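Local coordinates for periplasmic binding protein/LacI transcriptional regulator (Alkaliphilus metalliredigens, PDB 3CTP) that probably acts as a LacI-family DNA-binding transcriptional repressor, with a periplasmic-binding-protein-like sugar domain that here holds D-xylulofuranose, at residues 208-220 and 237-249. Numbering follows the deposited sequence.
With XLF (beta-D-xylulofuranose), chain C.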
loop_
_atom_site.group_PDB
_atom_site.type_symbol
_atom_site.label_atom_id
_atom_site.label_comp_id
_atom_site.label_asym_id
_atom_site.label_seq_id
_atom_site.Cartn_x
_atom_site.Cartn_y
_atom_site.Cartn_z
ATOM N N ILE A 208 5.501 -13.491 20.775
ATOM C CA ILE A 208 6.533 -13.567 19.718
ATOM C C ILE A 208 6.736 -12.132 19.251
ATOM O O ILE A 208 5.756 -11.435 19.024
ATOM C CB ILE A 208 6.010 -14.407 18.537
ATOM C CG1 ILE A 208 5.891 -15.874 18.962
ATOM C CG2 ILE A 208 6.934 -14.303 17.297
ATOM C CD1 ILE A 208 5.239 -16.769 17.896
ATOM N N GLU A 209 7.976 -11.674 19.145
ATOM C CA GLU A 209 8.215 -10.262 18.822
ATOM C C GLU A 209 8.795 -10.110 17.437
ATOM O O GLU A 209 9.941 -10.506 17.187
ATOM C CB GLU A 209 9.208 -9.649 19.812
ATOM C CG GLU A 209 9.460 -8.146 19.617
ATOM C CD GLU A 209 10.436 -7.626 20.666
ATOM O OE1 GLU A 209 11.661 -7.719 20.443
ATOM O OE2 GLU A 209 9.978 -7.157 21.727
ATOM N N PHE A 210 8.027 -9.515 16.528
ATOM C CA PHE A 210 8.552 -9.270 15.184
ATOM C C PHE A 210 9.445 -8.050 15.256
ATOM O O PHE A 210 9.156 -7.119 16.025
ATOM C CB PHE A 210 7.404 -8.935 14.217
ATOM C CG PHE A 210 6.639 -10.131 13.695
ATOM C CD1 PHE A 210 6.728 -11.382 14.283
ATOM C CD2 PHE A 210 5.787 -9.967 12.604
ATOM C CE1 PHE A 210 6.016 -12.472 13.775
ATOM C CE2 PHE A 210 5.048 -11.055 12.093
ATOM C CZ PHE A 210 5.164 -12.300 12.683
ATOM N N GLN A 211 10.518 -8.023 14.455
ATOM C CA GLN A 211 11.460 -6.889 14.544
ATOM C C GLN A 211 11.211 -5.797 13.535
ATOM O O GLN A 211 11.895 -4.733 13.553
ATOM C CB GLN A 211 12.901 -7.387 14.347
ATOM C CG GLN A 211 13.276 -8.466 15.362
ATOM C CD GLN A 211 13.161 -7.968 16.785
ATOM O OE1 GLN A 211 13.760 -6.947 17.139
ATOM N NE2 GLN A 211 12.395 -8.682 17.610
ATOM N N HIS A 212 10.253 -6.039 12.638
ATOM C CA HIS A 212 9.940 -5.078 11.584
ATOM C C HIS A 212 8.426 -5.043 11.403
ATOM O O HIS A 212 7.744 -6.027 11.684
ATOM C CB HIS A 212 10.532 -5.532 10.238
ATOM C CG HIS A 212 12.015 -5.710 10.265
ATOM N ND1 HIS A 212 12.613 -6.909 10.593
ATOM C CD2 HIS A 212 13.020 -4.842 10.004
ATOM C CE1 HIS A 212 13.929 -6.773 10.532
ATOM N NE2 HIS A 212 14.204 -5.529 10.171
ATOM N N ASP A 213 7.932 -3.913 10.911
ATOM C CA ASP A 213 6.578 -3.867 10.353
ATOM C C ASP A 213 6.612 -4.672 9.051
ATOM O O ASP A 213 7.668 -5.156 8.605
ATOM C CB ASP A 213 6.214 -2.391 10.083
ATOM C CG ASP A 213 4.730 -2.151 9.883
ATOM O OD1 ASP A 213 3.929 -3.109 9.945
ATOM O OD2 ASP A 213 4.377 -0.962 9.692
ATOM N N PHE A 214 5.462 -4.804 8.412
ATOM C CA PHE A 214 5.402 -5.566 7.152
ATOM C C PHE A 214 6.456 -5.142 6.136
ATOM O O PHE A 214 6.678 -3.942 5.864
ATOM C CB PHE A 214 4.026 -5.373 6.489
ATOM C CG PHE A 214 3.889 -6.112 5.182
ATOM C CD1 PHE A 214 3.778 -7.494 5.185
ATOM C CD2 PHE A 214 3.878 -5.435 3.970
ATOM C CE1 PHE A 214 3.674 -8.220 3.965
ATOM C CE2 PHE A 214 3.753 -6.160 2.750
ATOM C CZ PHE A 214 3.655 -7.532 2.761
ATOM N N GLN A 215 7.126 -6.149 5.554
ATOM C CA GLN A 215 7.997 -5.959 4.415
ATOM C C GLN A 215 7.632 -7.100 3.484
ATOM O O GLN A 215 7.222 -8.167 3.947
ATOM C CB GLN A 215 9.462 -6.203 4.813
ATOM C CG GLN A 215 10.059 -5.243 5.836
ATOM C CD GLN A 215 11.517 -5.617 6.192
ATOM O OE1 GLN A 215 12.441 -4.864 5.905
ATOM N NE2 GLN A 215 11.703 -6.790 6.791
ATOM N N VAL A 216 7.811 -6.891 2.189
ATOM C CA VAL A 216 7.449 -7.921 1.230
ATOM C C VAL A 216 8.231 -9.211 1.508
ATOM O O VAL A 216 7.707 -10.319 1.325
ATOM C CB VAL A 216 7.664 -7.430 -0.196
ATOM C CG1 VAL A 216 7.455 -8.559 -1.194
ATOM C CG2 VAL A 216 6.674 -6.291 -0.458
ATOM N N LYS A 217 9.456 -9.067 2.002
ATOM C CA LYS A 217 10.247 -10.264 2.365
ATOM C C LYS A 217 9.593 -11.153 3.416
ATOM O O LYS A 217 9.879 -12.361 3.484
ATOM C CB LYS A 217 11.673 -9.892 2.780
ATOM C CG LYS A 217 11.768 -9.036 3.999
ATOM C CD LYS A 217 13.250 -8.747 4.272
ATOM C CE LYS A 217 14.100 -9.935 3.829
ATOM N NZ LYS A 217 14.095 -11.067 4.786
ATOM N N MET A 218 8.720 -10.577 4.236
ATOM C CA MET A 218 8.031 -11.350 5.263
ATOM C C MET A 218 7.268 -12.505 4.640
ATOM O O MET A 218 7.023 -13.519 5.290
ATOM C CB MET A 218 7.093 -10.409 6.052
ATOM C CG MET A 218 6.622 -10.852 7.436
ATOM S SD MET A 218 5.879 -9.438 8.359
ATOM C CE MET A 218 7.331 -8.698 9.136
ATOM N N LEU A 219 6.880 -12.381 3.367
ATOM C CA LEU A 219 6.092 -13.451 2.755
ATOM C C LEU A 219 6.938 -14.699 2.468
ATOM O O LEU A 219 6.380 -15.771 2.172
ATOM C CB LEU A 219 5.414 -12.942 1.471
ATOM C CG LEU A 219 4.446 -11.775 1.713
ATOM C CD1 LEU A 219 3.975 -11.166 0.397
ATOM C CD2 LEU A 219 3.226 -12.241 2.495
ATOM N N GLU A 220 8.267 -14.548 2.559
ATOM C CA GLU A 220 9.234 -15.630 2.342
ATOM C C GLU A 220 9.910 -16.060 3.648
ATOM O O GLU A 220 10.895 -16.811 3.611
ATOM C CB GLU A 220 10.340 -15.201 1.354
ATOM C CG GLU A 220 9.853 -14.400 0.139
ATOM C CD GLU A 220 10.948 -13.529 -0.478
ATOM O OE1 GLU A 220 12.143 -13.883 -0.348
ATOM O OE2 GLU A 220 10.613 -12.493 -1.105
ATOM N N VAL A 237 -2.509 -9.935 16.960
ATOM C CA VAL A 237 -1.352 -9.507 16.173
ATOM C C VAL A 237 -1.290 -7.987 16.134
ATOM O O VAL A 237 -2.317 -7.314 16.019
ATOM C CB VAL A 237 -1.422 -10.051 14.727
ATOM C CG1 VAL A 237 -0.089 -9.769 14.019
ATOM C CG2 VAL A 237 -1.716 -11.556 14.728
ATOM N N PHE A 238 -0.083 -7.442 16.245
ATOM C CA PHE A 238 0.064 -6.004 16.501
ATOM C C PHE A 238 -0.517 -5.079 15.446
ATOM O O PHE A 238 -0.793 -3.910 15.749
ATOM C CB PHE A 238 1.541 -5.641 16.776
ATOM C CG PHE A 238 2.455 -5.806 15.575
ATOM C CD1 PHE A 238 2.727 -4.718 14.740
ATOM C CD2 PHE A 238 3.090 -7.017 15.323
ATOM C CE1 PHE A 238 3.576 -4.886 13.665
ATOM C CE2 PHE A 238 3.953 -7.181 14.254
ATOM C CZ PHE A 238 4.198 -6.104 13.426
ATOM N N ASN A 239 -0.660 -5.533 14.198
ATOM C CA ASN A 239 -1.433 -4.738 13.241
ATOM C C ASN A 239 -2.050 -5.605 12.184
ATOM O O ASN A 239 -1.825 -6.821 12.164
ATOM C CB ASN A 239 -0.625 -3.557 12.647
ATOM C CG ASN A 239 0.475 -3.995 11.727
ATOM O OD1 ASN A 239 0.483 -5.119 11.254
ATOM N ND2 ASN A 239 1.439 -3.088 11.458
ATOM N N ASP A 240 -2.919 -5.009 11.371
ATOM C CA ASP A 240 -3.701 -5.803 10.434
ATOM C C ASP A 240 -2.857 -6.417 9.324
ATOM O O ASP A 240 -3.114 -7.544 8.916
ATOM C CB ASP A 240 -4.834 -4.986 9.789
ATOM C CG ASP A 240 -5.944 -4.643 10.762
ATOM O OD1 ASP A 240 -6.015 -5.226 11.866
ATOM O OD2 ASP A 240 -6.777 -3.775 10.389
ATOM N N ILE A 241 -1.876 -5.671 8.816
ATOM C CA ILE A 241 -1.053 -6.237 7.721
ATOM C C ILE A 241 -0.191 -7.404 8.236
ATOM O O ILE A 241 -0.052 -8.430 7.554
ATOM C CB ILE A 241 -0.247 -5.128 6.967
ATOM C CG1 ILE A 241 0.488 -5.717 5.759
ATOM C CG2 ILE A 241 0.671 -4.389 7.909
ATOM C CD1 ILE A 241 -0.457 -6.202 4.676
ATOM N N ALA A 242 0.349 -7.290 9.449
ATOM C CA ALA A 242 1.055 -8.441 10.027
ATOM C C ALA A 242 0.069 -9.605 10.251
ATOM O O ALA A 242 0.383 -10.774 10.028
ATOM C CB ALA A 242 1.722 -8.026 11.344
ATOM N N ALA A 243 -1.142 -9.294 10.700
ATOM C CA ALA A 243 -2.140 -10.374 10.903
ATOM C C ALA A 243 -2.413 -11.113 9.593
ATOM O O ALA A 243 -2.610 -12.328 9.590
ATOM C CB ALA A 243 -3.474 -9.799 11.438
ATOM N N ALA A 244 -2.479 -10.373 8.485
ATOM C CA ALA A 244 -2.714 -11.001 7.186
ATOM C C ALA A 244 -1.618 -12.012 6.880
ATOM O O ALA A 244 -1.897 -13.088 6.297
ATOM C CB ALA A 244 -2.738 -9.917 6.075
ATOM N N THR A 245 -0.376 -11.677 7.236
ATOM C CA THR A 245 0.730 -12.616 6.950
ATOM C C THR A 245 0.618 -13.856 7.834
ATOM O O THR A 245 0.883 -14.985 7.402
ATOM C CB THR A 245 2.139 -11.984 7.152
ATOM O OG1 THR A 245 2.370 -11.750 8.566
ATOM C CG2 THR A 245 2.235 -10.698 6.359
ATOM N N VAL A 246 0.206 -13.638 9.081
ATOM C CA VAL A 246 0.025 -14.764 10.010
ATOM C C VAL A 246 -1.097 -15.670 9.514
ATOM O O VAL A 246 -0.969 -16.888 9.506
ATOM C CB VAL A 246 -0.280 -14.258 11.439
ATOM C CG1 VAL A 246 -0.687 -15.440 12.382
ATOM C CG2 VAL A 246 0.909 -13.467 11.992
ATOM N N MET A 247 -2.213 -15.087 9.097
ATOM C CA MET A 247 -3.320 -15.908 8.612
ATOM C C MET A 247 -2.903 -16.665 7.349
ATOM O O MET A 247 -3.345 -17.803 7.142
ATOM C CB MET A 247 -4.522 -15.015 8.310
ATOM C CG MET A 247 -5.209 -14.497 9.583
ATOM S SD MET A 247 -6.622 -13.332 9.361
ATOM C CE MET A 247 -7.760 -14.307 8.343
ATOM N N ARG A 248 -2.108 -16.026 6.489
ATOM C CA ARG A 248 -1.647 -16.713 5.259
ATOM C C ARG A 248 -0.856 -17.960 5.630
ATOM O O ARG A 248 -1.041 -19.040 5.035
ATOM C CB ARG A 248 -0.756 -15.789 4.424
ATOM C CG ARG A 248 0.227 -16.540 3.456
ATOM C CD ARG A 248 1.070 -15.509 2.679
ATOM N NE ARG A 248 1.977 -16.081 1.682
ATOM C CZ ARG A 248 3.252 -16.357 1.918
ATOM N NH1 ARG A 248 3.758 -16.141 3.122
ATOM N NH2 ARG A 248 4.020 -16.848 0.945
ATOM N N ALA A 249 0.021 -17.819 6.621
ATOM C CA ALA A 249 0.830 -18.960 7.071
ATOM C C ALA A 249 -0.043 -20.053 7.648
ATOM O O ALA A 249 0.188 -21.230 7.392
ATOM C CB ALA A 249 1.857 -18.528 8.088
HETATM O O4 XLF C . 3.093 1.687 14.938
HETATM C C4 XLF C . 1.850 0.989 14.826
HETATM C C5 XLF C . 2.153 -0.400 14.285
HETATM O O5 XLF C . 1.675 -0.411 12.936
HETATM C C3 XLF C . 0.966 1.626 13.767
HETATM O O3 XLF C . -0.144 2.322 14.349
HETATM C C2 XLF C . 0.519 0.421 12.985
HETATM O O2 XLF C . -0.536 -0.278 13.676
HETATM C C1 XLF C . 0.101 0.762 11.569
HETATM O O1 XLF C . -0.190 -0.451 10.858
#
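The amide of N239 bridges protein and sugar: ND2 gives one N-H to D213 OD1 (2.9 Å) and the other, nearly straight, to O5 of the xylulofuranose (3.1 Å). D213 OD1 also accepts from F214 N, the two donors arriving from opposite faces of the carboxylate, while OD2 pairs with R124. Asparagine suits this N-cap because its OD1 remains to accept from A242 N; a chi1 of 69° sets CG between the backbone N and the carbonyl carbon, which brings OD1 to A242 N. A leucine here would probably leave A242 N uncapped and cost both D213 and the sugar a donor. This is the cleft-facing, C-terminal edge of the parallel sheet in a periplasmic-binding-protein fold: the loop after strand 234-237 supplies N239 to the pocket, and that after 206-209 backs it through D213. Packing is tight behind it: I241 CG1 lies over one face of the F214 ring, 3.5 Å from F214 CG, and T245 CG2 meets its edge at F214 CE1 (3.7 Å). T245 suits a buried helix face, since OG1 bonds back to A242 O. The looser side is at partly exposed F210, whose CD2 meets the F238 ring edge at CE2 (3.7 Å), with H212 exposed beside it. At the subunit interface, the extended R248 lays its guanidinium against L219 CB and makes two weak bonds to L219 O, its firmer partner being E273 of the second subunit.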